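Local coordinates for probable sugar ABC transporter, sugar-binding protein (Streptococcus pneumoniae, PDB 2W7Y), which binds the blood group A-trisaccharide and probably delivers such glycans to an ABC transporter for uptake into the pneumococcal cell, at residues A171-P176 with T186-S191; N180-F185 with I297-V302; G197-G202 with G272-F277; R209-V214 with A240-M245; A303-G308 with T376-A381. All blocks are in the same frame, centred on the assembly; numbering follows the deposited sequence.

Interaction 1 of 5, residues A171-P176 with T186-S191; sequences AGAKTP and TQAMAS
A171 lays its CB against the backbone carbonyl of S191, 3.8 Å from S191 O, where a Schellman motif closes helix 165-171 and the loop that follows packs on helix 182-193. G172 is the C-prime residue of that motif: with its positive phi, G172 N and A173 N both bond back into the last turn of helix 165-171. A173 then packs small against small. Its CB sits 3.7 Å from A188 O and 4.2 Å from both A188 CB and S191 CB, and this lack of bulk lets the CA atoms of A173 and A188 come within 4.8 Å. At K174 the backbone does the touching, K174 O lying 3.7 Å from A188 CB, while the aliphatic chain runs off toward D184 on the solvent side. Beyond it T175 and P176 turn to strand 157-164, where both meet Y163. No hydrogen bond crosses between the two segments; the polar group of S191 is taken up within its own helix. With OG anti to the carbonyl carbon (chi1 -58°), S191 OG donates to Q187 O at 2.9 Å, reaching that oxygen from the face opposite the one used by S191 N.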
# COMPACT_ATOMS: atom_id res chain seq x y z
N ALA A 171 13.17 -25.30 -7.80
CA ALA A 171 13.60 -24.70 -9.06
C ALA A 171 15.10 -24.45 -9.09
O ALA A 171 15.67 -24.20 -10.16
CB ALA A 171 12.83 -23.41 -9.30
N GLY A 172 15.74 -24.50 -7.92
CA GLY A 172 17.14 -24.11 -7.76
C GLY A 172 17.31 -22.62 -7.97
O GLY A 172 18.33 -22.17 -8.49
N ALA A 173 16.30 -21.85 -7.56
CA ALA A 173 16.26 -20.41 -7.81
C ALA A 173 16.79 -19.61 -6.63
O ALA A 173 16.53 -19.95 -5.47
CB ALA A 173 14.84 -19.98 -8.18
N LYS A 174 17.53 -18.55 -6.93
CA LYS A 174 18.01 -17.60 -5.92
C LYS A 174 16.83 -17.01 -5.17
O LYS A 174 15.86 -16.55 -5.77
CB LYS A 174 18.81 -16.47 -6.58
CG LYS A 174 20.23 -16.82 -7.02
CD LYS A 174 20.88 -15.60 -7.67
CE LYS A 174 22.26 -15.90 -8.23
NZ LYS A 174 23.29 -15.82 -7.17
N THR A 175 16.91 -17.03 -3.84
CA THR A 175 15.86 -16.46 -3.00
C THR A 175 16.02 -14.93 -2.97
O THR A 175 17.10 -14.43 -3.30
CB THR A 175 15.86 -17.09 -1.59
OG1 THR A 175 17.17 -16.99 -1.01
CG2 THR A 175 15.47 -18.55 -1.66
N PRO A 176 14.95 -14.18 -2.61
CA PRO A 176 14.99 -12.72 -2.56
C PRO A 176 16.22 -12.07 -1.90
O PRO A 176 16.67 -11.02 -2.35
CB PRO A 176 13.71 -12.37 -1.81
CG PRO A 176 12.77 -13.43 -2.23
CD PRO A 176 13.61 -14.68 -2.26
N THR A 186 15.04 -11.85 -12.49
CA THR A 186 14.50 -12.38 -13.74
C THR A 186 15.00 -13.79 -14.04
O THR A 186 14.27 -14.60 -14.62
CB THR A 186 14.83 -11.47 -14.95
OG1 THR A 186 16.25 -11.40 -15.13
CG2 THR A 186 14.26 -10.06 -14.74
N GLN A 187 16.24 -14.08 -13.66
CA GLN A 187 16.82 -15.42 -13.81
C GLN A 187 16.19 -16.41 -12.83
O GLN A 187 16.00 -17.58 -13.16
CB GLN A 187 18.35 -15.39 -13.66
CG GLN A 187 19.05 -14.72 -14.84
CD GLN A 187 20.47 -14.26 -14.55
OE1 GLN A 187 20.96 -13.31 -15.16
NE2 GLN A 187 21.15 -14.95 -13.63
N ALA A 188 15.84 -15.93 -11.64
CA ALA A 188 15.12 -16.72 -10.65
C ALA A 188 13.70 -17.03 -11.14
O ALA A 188 13.22 -18.16 -10.99
CB ALA A 188 15.07 -15.99 -9.31
N MSE A 189 13.07 -16.03 -11.73
CA MSE A 189 11.73 -16.16 -12.31
C MSE A 189 11.70 -17.12 -13.49
O MSE A 189 10.77 -17.92 -13.62
CB MSE A 189 11.20 -14.79 -12.71
CG MSE A 189 9.97 -14.31 -11.94
SE MSE A 189 10.00 -14.50 -9.99
CE MSE A 189 9.25 -16.27 -9.76
N ALA A 190 12.71 -17.04 -14.35
CA ALA A 190 12.86 -17.95 -15.49
C ALA A 190 13.01 -19.41 -15.04
O ALA A 190 12.37 -20.30 -15.60
CB ALA A 190 14.03 -17.53 -16.36
N SER A 191 13.83 -19.64 -14.02
CA SER A 191 14.03 -20.97 -13.42
C SER A 191 12.74 -21.60 -12.90
O SER A 191 12.52 -22.80 -13.07
CB SER A 191 15.04 -20.90 -12.27
OG SER A 191 16.28 -20.39 -12.71

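Interaction 2 of 5, residues N180-F185 with I297-V302; sequences NTWDDF and IYPAGV
P299 packs its ring against the first turn of helix 182-193, and the close packing of this contact gathers round it. P299 CG lies 3.6 Å from F185 CB, and the two side chains meet at a slant; F185 CG is anti to the backbone N (chi1 162°), which carries the phenyl ring onward to W179 and F278. P299 CB rests 3.7 Å from T181 O, and W182 adds a looser touch, its CE3 4.3 Å from P299 CG. Within the helix, F185 CD2 stands over one face of the W182 indole.

Toward solvent the contact thins to backbone and a methyl. A300 CA makes a CH...O approach of 3.5 Å to N180 O, with A300 CB at 3.6 Å from the same oxygen, while the side chains of N180 and T181 start away from the loop. There the polar groups serve the helix start: T181 N donates to D184 OD2 at 3.2 Å, from above the carboxylate plane, and D184 N returns a weak bond to T181 OG1. This capping box sits against the tight turn between strands 293-296 and 302-306, a G1 beta bulge in which G301 and V302 face Y298.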
# COMPACT_ATOMS: atom_id res chain seq x y z
N ASN A 180 20.78 -9.50 -5.90
CA ASN A 180 21.59 -8.28 -5.84
C ASN A 180 21.32 -7.35 -7.01
O ASN A 180 21.52 -6.14 -6.90
CB ASN A 180 23.07 -8.64 -5.77
CG ASN A 180 23.44 -9.30 -4.46
OD1 ASN A 180 22.94 -8.92 -3.40
ND2 ASN A 180 24.31 -10.30 -4.53
N THR A 181 20.86 -7.92 -8.12
CA THR A 181 20.51 -7.16 -9.32
C THR A 181 19.13 -7.58 -9.85
O THR A 181 18.58 -8.61 -9.44
CB THR A 181 21.56 -7.35 -10.46
OG1 THR A 181 21.73 -8.74 -10.73
CG2 THR A 181 22.90 -6.72 -10.08
N TRP A 182 18.60 -6.78 -10.77
CA TRP A 182 17.35 -7.09 -11.48
C TRP A 182 17.46 -8.40 -12.26
O TRP A 182 16.51 -9.20 -12.28
CB TRP A 182 16.98 -5.94 -12.42
CG TRP A 182 15.72 -6.19 -13.20
CD1 TRP A 182 15.63 -6.58 -14.50
CD2 TRP A 182 14.37 -6.08 -12.72
NE1 TRP A 182 14.31 -6.71 -14.87
CE2 TRP A 182 13.52 -6.41 -13.79
CE3 TRP A 182 13.81 -5.73 -11.48
CZ2 TRP A 182 12.12 -6.40 -13.67
CZ3 TRP A 182 12.42 -5.72 -11.36
CH2 TRP A 182 11.59 -6.06 -12.45
N ASP A 183 18.61 -8.62 -12.89
CA ASP A 183 18.87 -9.84 -13.66
C ASP A 183 18.82 -11.11 -12.81
O ASP A 183 18.36 -12.15 -13.30
CB ASP A 183 20.20 -9.72 -14.41
CG ASP A 183 20.14 -8.74 -15.59
OD1 ASP A 183 21.21 -8.41 -16.15
OD2 ASP A 183 19.03 -8.28 -15.96
N ASP A 184 19.25 -11.03 -11.56
CA ASP A 184 19.12 -12.15 -10.61
C ASP A 184 17.65 -12.53 -10.38
O ASP A 184 17.32 -13.71 -10.30
CB ASP A 184 19.76 -11.81 -9.26
CG ASP A 184 21.28 -11.72 -9.32
OD1 ASP A 184 21.91 -12.39 -10.16
OD2 ASP A 184 21.84 -10.98 -8.48
N PHE A 185 16.80 -11.51 -10.26
CA PHE A 185 15.36 -11.70 -10.08
C PHE A 185 14.71 -12.36 -11.30
O PHE A 185 13.94 -13.30 -11.15
CB PHE A 185 14.70 -10.35 -9.76
CG PHE A 185 13.21 -10.33 -9.97
CD1 PHE A 185 12.36 -11.06 -9.15
CD2 PHE A 185 12.65 -9.55 -10.99
CE1 PHE A 185 10.99 -11.04 -9.34
CE2 PHE A 185 11.27 -9.52 -11.18
CZ PHE A 185 10.44 -10.27 -10.36
N ILE A 297 12.43 -8.84 0.32
CA ILE A 297 12.29 -7.53 -0.32
C ILE A 297 12.76 -7.58 -1.77
O ILE A 297 13.12 -8.65 -2.27
CB ILE A 297 12.97 -6.37 0.49
CG1 ILE A 297 14.46 -6.66 0.73
CG2 ILE A 297 12.22 -6.12 1.80
CD1 ILE A 297 15.25 -5.48 1.24
N TYR A 298 12.78 -6.43 -2.43
CA TYR A 298 13.02 -6.33 -3.86
C TYR A 298 14.51 -6.25 -4.20
O TYR A 298 15.32 -5.91 -3.33
CB TYR A 298 12.25 -5.12 -4.42
CG TYR A 298 10.75 -5.24 -4.21
CD1 TYR A 298 9.92 -5.75 -5.21
CD2 TYR A 298 10.17 -4.86 -3.00
CE1 TYR A 298 8.55 -5.86 -5.01
CE2 TYR A 298 8.81 -4.97 -2.79
CZ TYR A 298 8.00 -5.47 -3.79
OH TYR A 298 6.65 -5.59 -3.58
N PRO A 299 14.89 -6.60 -5.46
CA PRO A 299 16.29 -6.61 -5.91
C PRO A 299 17.09 -5.36 -5.54
O PRO A 299 16.54 -4.26 -5.51
CB PRO A 299 16.17 -6.72 -7.43
CG PRO A 299 14.90 -7.44 -7.64
CD PRO A 299 13.98 -7.03 -6.54
N ALA A 300 18.38 -5.57 -5.27
CA ALA A 300 19.30 -4.52 -4.79
C ALA A 300 18.93 -3.97 -3.41
O ALA A 300 19.30 -2.85 -3.06
CB ALA A 300 19.44 -3.39 -5.84
N GLY A 301 18.24 -4.79 -2.61
CA GLY A 301 17.89 -4.44 -1.23
C GLY A 301 16.94 -3.27 -1.08
O GLY A 301 17.07 -2.48 -0.14
N VAL A 302 15.98 -3.15 -1.99
CA VAL A 302 15.00 -2.07 -1.97
C VAL A 302 13.66 -2.55 -1.40
O VAL A 302 13.23 -3.68 -1.67
CB VAL A 302 14.80 -1.42 -3.37
CG1 VAL A 302 13.82 -0.25 -3.31
CG2 VAL A 302 16.14 -0.94 -3.93

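Interaction 3 of 5, residues G197-G202 with G272-F277; sequences GVYAFG and GKSAVF
The Y199 ring lies over S274, whose CB stands 3.9 Å from the ring centroid and 19° off its normal, a CH-pi contact offset toward the CE2-CZ rim. Chi1 of 62° sets Y199 CG between its own backbone N and carbonyl carbon, folding the ring back over the 272-277 segment. S274 OG and Y199 OH do not bond directly; water 1 joins them, donating to Y199 OH, and D268 of helix 262-270 is a further partner of that hydroxyl.

F201 and V276 leave on the other face, side by side and pointing the same way, with F201 CB 3.6 Å from V276 CG1. The F201 ring runs on to meet F278 edge-to-face. V198, on the flank, places CG1 3.6 Å from O of G272, the positive-phi residue of the Schellman motif that ends helix 262-270.

Backbone bonds join the two segments on the Y199-S274 register. Y199 N donates to K273 O, and A275 N divides its N-H between Y199 O and A200 O. A200 O thus takes two donors: V276 N at 3.0 Å, nearly in line with the carbonyl bond, and A275 N at 3.1 Å, from 36° above the carbonyl plane. Water 2 continues the link, accepting from G202 N and donating to V276 O. Both segments turn a corner, at A200 and A275: a short, kinked parallel beta pairing beside strand 157-164, to which A275 and F277 bond through the backbone.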
# COMPACT_ATOMS: atom_id res chain seq x y z
N GLY A 197 2.85 -26.29 -13.30
CA GLY A 197 1.90 -26.27 -12.19
C GLY A 197 1.90 -24.93 -11.50
O GLY A 197 0.90 -24.55 -10.88
N VAL A 198 3.01 -24.21 -11.60
CA VAL A 198 3.15 -22.89 -10.98
C VAL A 198 3.49 -21.79 -11.99
O VAL A 198 4.21 -22.02 -12.97
CB VAL A 198 4.21 -22.87 -9.83
CG1 VAL A 198 3.87 -23.91 -8.76
CG2 VAL A 198 5.63 -23.08 -10.36
N TYR A 199 2.94 -20.60 -11.76
CA TYR A 199 3.38 -19.41 -12.45
C TYR A 199 4.25 -18.58 -11.51
O TYR A 199 4.22 -18.77 -10.29
CB TYR A 199 2.20 -18.60 -13.03
CG TYR A 199 1.21 -18.06 -12.02
CD1 TYR A 199 0.16 -18.86 -11.55
CD2 TYR A 199 1.29 -16.75 -11.57
CE1 TYR A 199 -0.77 -18.36 -10.63
CE2 TYR A 199 0.36 -16.24 -10.66
CZ TYR A 199 -0.66 -17.05 -10.19
OH TYR A 199 -1.57 -16.54 -9.29
N ALA A 200 5.04 -17.67 -12.08
CA ALA A 200 6.03 -16.92 -11.31
C ALA A 200 5.37 -15.98 -10.29
O ALA A 200 5.51 -16.16 -9.08
CB ALA A 200 6.95 -16.16 -12.24
N PHE A 201 4.64 -14.98 -10.79
CA PHE A 201 3.94 -14.02 -9.95
C PHE A 201 2.66 -13.51 -10.62
O PHE A 201 2.50 -13.62 -11.84
CB PHE A 201 4.85 -12.84 -9.58
CG PHE A 201 5.49 -12.15 -10.76
CD1 PHE A 201 6.75 -12.53 -11.21
CD2 PHE A 201 4.83 -11.10 -11.41
CE1 PHE A 201 7.35 -11.89 -12.30
CE2 PHE A 201 5.42 -10.46 -12.50
CZ PHE A 201 6.68 -10.85 -12.95
N GLY A 202 1.75 -12.97 -9.81
CA GLY A 202 0.60 -12.26 -10.33
C GLY A 202 0.98 -10.86 -10.79
O GLY A 202 1.71 -10.15 -10.10
N GLY A 272 -0.02 -22.45 -3.02
CA GLY A 272 1.22 -22.90 -3.66
C GLY A 272 1.17 -22.94 -5.18
O GLY A 272 1.87 -23.74 -5.80
N LYS A 273 0.34 -22.08 -5.76
CA LYS A 273 0.18 -22.02 -7.22
C LYS A 273 1.08 -20.96 -7.86
O LYS A 273 1.26 -20.94 -9.07
CB LYS A 273 -1.28 -21.77 -7.59
CG LYS A 273 -2.21 -22.92 -7.26
CD LYS A 273 -3.65 -22.59 -7.64
CE LYS A 273 -4.53 -23.83 -7.63
NZ LYS A 273 -4.80 -24.33 -6.26
N SER A 274 1.64 -20.07 -7.04
CA SER A 274 2.60 -19.07 -7.50
C SER A 274 3.83 -19.01 -6.60
O SER A 274 3.79 -19.47 -5.45
CB SER A 274 1.94 -17.68 -7.64
OG SER A 274 1.33 -17.27 -6.43
N ALA A 275 4.93 -18.46 -7.12
CA ALA A 275 6.21 -18.46 -6.41
C ALA A 275 6.43 -17.20 -5.58
O ALA A 275 6.97 -17.27 -4.48
CB ALA A 275 7.36 -18.65 -7.39
N VAL A 276 6.00 -16.06 -6.11
CA VAL A 276 6.16 -14.78 -5.42
C VAL A 276 4.86 -13.95 -5.42
O VAL A 276 4.04 -14.06 -6.33
CB VAL A 276 7.41 -13.98 -5.95
CG1 VAL A 276 7.47 -14.01 -7.44
CG2 VAL A 276 7.42 -12.54 -5.42
N PHE A 277 4.70 -13.15 -4.37
CA PHE A 277 3.49 -12.37 -4.14
C PHE A 277 3.88 -10.99 -3.66
O PHE A 277 4.41 -10.83 -2.56
CB PHE A 277 2.61 -13.08 -3.09
CG PHE A 277 1.30 -12.40 -2.82
CD1 PHE A 277 0.48 -11.96 -3.86
CD2 PHE A 277 0.86 -12.25 -1.51
CE1 PHE A 277 -0.74 -11.35 -3.59
CE2 PHE A 277 -0.37 -11.64 -1.23
CZ PHE A 277 -1.17 -11.19 -2.28
O HOH W 1 -0.55 -15.43 -6.90
O HOH W 2 1.35 -13.52 -6.80

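Interaction 4 of 5, residues R209-V214 with A240-M245; sequences RLFNTV and ADALKM
Apolar helix-to-helix packing, with no hydrogen bond across it, joins helix 207-215 to helix 237-252 in the buried interior of the fold. The short segments run roughly antiparallel, at 143° between their N-to-C directions, and their axes approach to 9.1 Å. A242 lies at the middle: its CB is 3.6 Å from V214 CG1 and 3.7 Å from F211 CE1, so one methyl fits between a branched aliphatic side chain and an aromatic ring.

The F211 ring is carried across by a torsion that puts CG anti to the backbone N (chi1 175°). Its CE1 meets L243 CD1 at 3.5 Å, the two side chains passing at a slant, and the backbone N of L243 lies in the ring plane at the F211 edge. F239, one turn earlier in the second helix, meets the same ring edge-to-face. On the other flank V214 CG2 touches the selenium of selenomethionine M245 at 4.0 Å; both V214 and M245 also rest on W182 of helix 182-193, which extends the apolar surface to a third helix.

The polar side chains of the first helix turn elsewhere. T213 OG1 donates to R209 O at 2.7 Å, in the carbonyl plane, an oxygen that also accepts from T213 N. R209 takes no part in the helix contact; its NH2 hydrogen-bonds O7 of the bound N-acetylgalactosamine. The arrangement is thus an antiparallel helix pair beside an arginine of the glycan pocket of this solute-binding protein.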
# COMPACT_ATOMS: atom_id res chain seq x y z
N ARG A 209 4.64 -2.40 -8.10
CA ARG A 209 5.57 -2.56 -6.99
C ARG A 209 6.96 -2.92 -7.50
O ARG A 209 7.97 -2.59 -6.86
CB ARG A 209 5.09 -3.63 -5.99
CG ARG A 209 3.58 -3.67 -5.73
CD ARG A 209 3.04 -2.37 -5.14
NE ARG A 209 1.67 -2.53 -4.66
CZ ARG A 209 0.88 -1.53 -4.28
NH1 ARG A 209 1.32 -0.28 -4.33
NH2 ARG A 209 -0.35 -1.79 -3.86
N LEU A 210 7.01 -3.60 -8.64
CA LEU A 210 8.27 -3.87 -9.33
C LEU A 210 8.85 -2.61 -9.97
O LEU A 210 10.05 -2.37 -9.89
CB LEU A 210 8.11 -4.98 -10.37
CG LEU A 210 7.94 -6.43 -9.89
CD1 LEU A 210 7.70 -7.35 -11.08
CD2 LEU A 210 9.15 -6.90 -9.09
N PHE A 211 7.99 -1.81 -10.60
CA PHE A 211 8.38 -0.51 -11.18
C PHE A 211 8.85 0.46 -10.09
O PHE A 211 9.89 1.10 -10.23
CB PHE A 211 7.23 0.10 -11.99
CG PHE A 211 7.51 1.50 -12.51
CD1 PHE A 211 8.30 1.69 -13.65
CD2 PHE A 211 6.98 2.62 -11.86
CE1 PHE A 211 8.56 2.99 -14.12
CE2 PHE A 211 7.24 3.91 -12.33
CZ PHE A 211 8.03 4.09 -13.47
N ASN A 212 8.06 0.57 -9.03
CA ASN A 212 8.33 1.44 -7.89
C ASN A 212 9.71 1.19 -7.29
O ASN A 212 10.44 2.13 -6.96
CB ASN A 212 7.27 1.22 -6.81
CG ASN A 212 6.99 2.45 -5.97
OD1 ASN A 212 5.85 2.66 -5.54
ND2 ASN A 212 8.00 3.27 -5.71
N THR A 213 10.05 -0.09 -7.15
CA THR A 213 11.29 -0.48 -6.48
C THR A 213 12.52 -0.49 -7.40
O THR A 213 13.62 -0.21 -6.94
CB THR A 213 11.15 -1.83 -5.73
OG1 THR A 213 10.62 -2.84 -6.60
CG2 THR A 213 10.24 -1.68 -4.53
N VAL A 214 12.32 -0.80 -8.68
CA VAL A 214 13.44 -0.83 -9.64
C VAL A 214 13.90 0.58 -9.99
O VAL A 214 15.07 0.80 -10.30
CB VAL A 214 13.15 -1.69 -10.91
CG1 VAL A 214 12.26 -0.95 -11.91
CG2 VAL A 214 14.45 -2.14 -11.57
N ALA A 240 12.43 5.50 -18.14
CA ALA A 240 12.23 4.70 -19.35
C ALA A 240 12.77 3.28 -19.21
O ALA A 240 12.13 2.33 -19.68
CB ALA A 240 12.83 5.40 -20.56
N ASP A 241 13.94 3.14 -18.59
CA ASP A 241 14.56 1.83 -18.35
C ASP A 241 13.75 0.97 -17.39
O ASP A 241 13.61 -0.23 -17.60
CB ASP A 241 15.99 1.97 -17.82
CG ASP A 241 16.94 2.56 -18.84
OD1 ASP A 241 18.05 2.97 -18.42
OD2 ASP A 241 16.59 2.63 -20.04
N ALA A 242 13.23 1.59 -16.33
CA ALA A 242 12.43 0.89 -15.33
C ALA A 242 11.17 0.33 -15.97
O ALA A 242 10.86 -0.86 -15.84
CB ALA A 242 12.09 1.83 -14.17
N LEU A 243 10.45 1.20 -16.67
CA LEU A 243 9.27 0.84 -17.44
C LEU A 243 9.54 -0.37 -18.34
O LEU A 243 8.76 -1.33 -18.33
CB LEU A 243 8.84 2.05 -18.28
CG LEU A 243 7.38 2.51 -18.38
CD1 LEU A 243 6.64 2.46 -17.04
CD2 LEU A 243 7.35 3.91 -18.97
N LYS A 244 10.66 -0.34 -19.07
CA LYS A 244 11.02 -1.38 -20.04
C LYS A 244 11.42 -2.72 -19.39
O LYS A 244 10.99 -3.78 -19.86
CB LYS A 244 12.14 -0.88 -20.96
CG LYS A 244 12.46 -1.81 -22.11
CD LYS A 244 13.52 -1.23 -23.03
CE LYS A 244 14.00 -2.27 -24.02
NZ LYS A 244 15.01 -1.73 -24.97
N MSE A 245 12.23 -2.65 -18.34
CA MSE A 245 12.63 -3.82 -17.56
C MSE A 245 11.44 -4.61 -17.03
O MSE A 245 11.41 -5.84 -17.12
CB MSE A 245 13.49 -3.39 -16.37
CG MSE A 245 14.96 -3.21 -16.66
SE MSE A 245 15.73 -1.94 -15.40
CE MSE A 245 17.50 -2.74 -15.13

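Interaction 5 of 5, residues A303-G308 with T376-A381; sequences AISSSG and TQVKNA
Van der Waals contact between small apolar groups makes up this interface, centred on A303 and V378. A303 CB lies 3.8 Å from V378 CG1 and 4.0 Å from V378 CG2, so the methyl of the strand faces both branches of the valine. A381 covers the same methyl from beyond the helix end, with its CB 3.9 Å from A303 CB. S305, two residues along the strand and on the same face as A303, brings its CB to 4.1 Å from V378 CG1.

One branch of V378 also meets backbone. With CG1 anti to the backbone N (chi1 177°), that methyl reaches out to within 3.5 Å of I304 O, while the I304 side chain starts out on the opposite face of the strand.

No hydrogen bond crosses between the segments. At the helix end N380 ND2 donates to T376 O at 2.7 Å, nearly straight at 171° and with the oxygen close to the amide plane of N380. This bond ties the first non-helical residue back to the last turn, just before the chain reaches A381.

Strand 302-306 is bonded through its backbone to strand 383-385 by A303 and S305, and to M159 of strand 157-164 by I304. V378 touches V384 and T158 as well, so the end of helix 366-379 packs on one face of this sheet, while I304 on the other face packs on helix 207-215.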
# COMPACT_ATOMS: atom_id res chain seq x y z
N ALA A 303 13.02 -1.71 -0.60
CA ALA A 303 11.69 -1.98 -0.07
C ALA A 303 10.81 -0.74 -0.18
O ALA A 303 11.31 0.37 -0.39
CB ALA A 303 11.76 -2.46 1.37
N ILE A 304 9.50 -0.93 -0.07
CA ILE A 304 8.56 0.18 -0.08
C ILE A 304 8.23 0.57 1.37
O ILE A 304 7.88 -0.29 2.18
CB ILE A 304 7.27 -0.15 -0.89
CG1 ILE A 304 7.59 -0.25 -2.38
CG2 ILE A 304 6.18 0.90 -0.65
CD1 ILE A 304 6.64 -1.12 -3.20
N SER A 305 8.39 1.85 1.68
CA SER A 305 8.01 2.39 2.98
C SER A 305 7.36 3.75 2.82
O SER A 305 8.04 4.77 2.70
CB SER A 305 9.20 2.48 3.93
OG SER A 305 8.75 2.74 5.26
N SER A 306 6.03 3.74 2.81
CA SER A 306 5.27 4.97 2.77
C SER A 306 4.13 4.91 3.77
O SER A 306 3.97 3.91 4.49
CB SER A 306 4.77 5.26 1.36
OG SER A 306 3.92 4.23 0.91
N SER A 307 3.36 5.99 3.83
CA SER A 307 2.24 6.10 4.75
C SER A 307 0.98 5.53 4.10
O SER A 307 0.31 4.67 4.68
CB SER A 307 2.01 7.56 5.12
OG SER A 307 3.20 8.15 5.59
N GLY A 308 0.70 6.00 2.89
CA GLY A 308 -0.58 5.78 2.23
C GLY A 308 -1.58 6.84 2.68
O GLY A 308 -1.32 7.59 3.62
N THR A 376 10.94 -5.79 9.99
CA THR A 376 12.39 -5.65 10.20
C THR A 376 13.18 -5.64 8.89
O THR A 376 14.17 -4.92 8.77
CB THR A 376 12.93 -6.73 11.19
OG1 THR A 376 12.36 -6.52 12.48
CG2 THR A 376 14.45 -6.68 11.32
N GLN A 377 12.73 -6.42 7.91
CA GLN A 377 13.36 -6.45 6.58
C GLN A 377 13.28 -5.10 5.86
O GLN A 377 14.27 -4.65 5.28
CB GLN A 377 12.75 -7.54 5.71
CG GLN A 377 13.16 -8.95 6.10
CD GLN A 377 12.49 -9.99 5.23
OE1 GLN A 377 11.55 -9.68 4.49
NE2 GLN A 377 12.96 -11.23 5.31
N VAL A 378 12.10 -4.47 5.91
CA VAL A 378 11.86 -3.17 5.28
C VAL A 378 12.62 -2.07 6.02
O VAL A 378 13.20 -1.18 5.40
CB VAL A 378 10.35 -2.84 5.21
CG1 VAL A 378 10.12 -1.44 4.62
CG2 VAL A 378 9.59 -3.88 4.39
N LYS A 379 12.61 -2.15 7.35
CA LYS A 379 13.34 -1.20 8.20
C LYS A 379 14.86 -1.26 8.00
O LYS A 379 15.57 -0.29 8.30
CB LYS A 379 13.01 -1.44 9.68
CG LYS A 379 11.65 -0.92 10.12
CD LYS A 379 11.42 -1.18 11.60
CE LYS A 379 10.20 -0.44 12.13
NZ LYS A 379 10.36 1.05 12.04
N ASN A 380 15.35 -2.39 7.51
CA ASN A 380 16.79 -2.61 7.31
C ASN A 380 17.19 -2.74 5.84
O ASN A 380 18.28 -3.22 5.52
CB ASN A 380 17.27 -3.82 8.12
CG ASN A 380 17.25 -3.56 9.62
OD1 ASN A 380 18.20 -3.01 10.18
ND2 ASN A 380 16.16 -3.95 10.27
N ALA A 381 16.30 -2.30 4.96
CA ALA A 381 16.57 -2.24 3.52
C ALA A 381 17.69 -1.25 3.22
O ALA A 381 17.85 -0.25 3.94
CB ALA A 381 15.30 -1.84 2.77

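How the interactions relate
Interactions 1 and 2 share helix 182-193 and have centres 11 Å apart; they also touch where P176 CB lies 3.8 Å from I297 O. The selenomethionine M189 of that helix joins interaction 1 to interaction 3: its CE is 3.4 Å from A200 CB. Interaction 2 also borders interaction 4, where Y298 CD1 comes to 3.3 Å from T213 OG1, and interaction 5, where I297 CG2 lies 3.7 Å from A303 CB. Interactions 4 and 5 approach the glycan: R209 bonds it, and the side chain of I304 lies about 9 Å from the N-acetylgalactosamine. T213 CG2 and I304 CG1, 3.7 Å apart, join these two contacts.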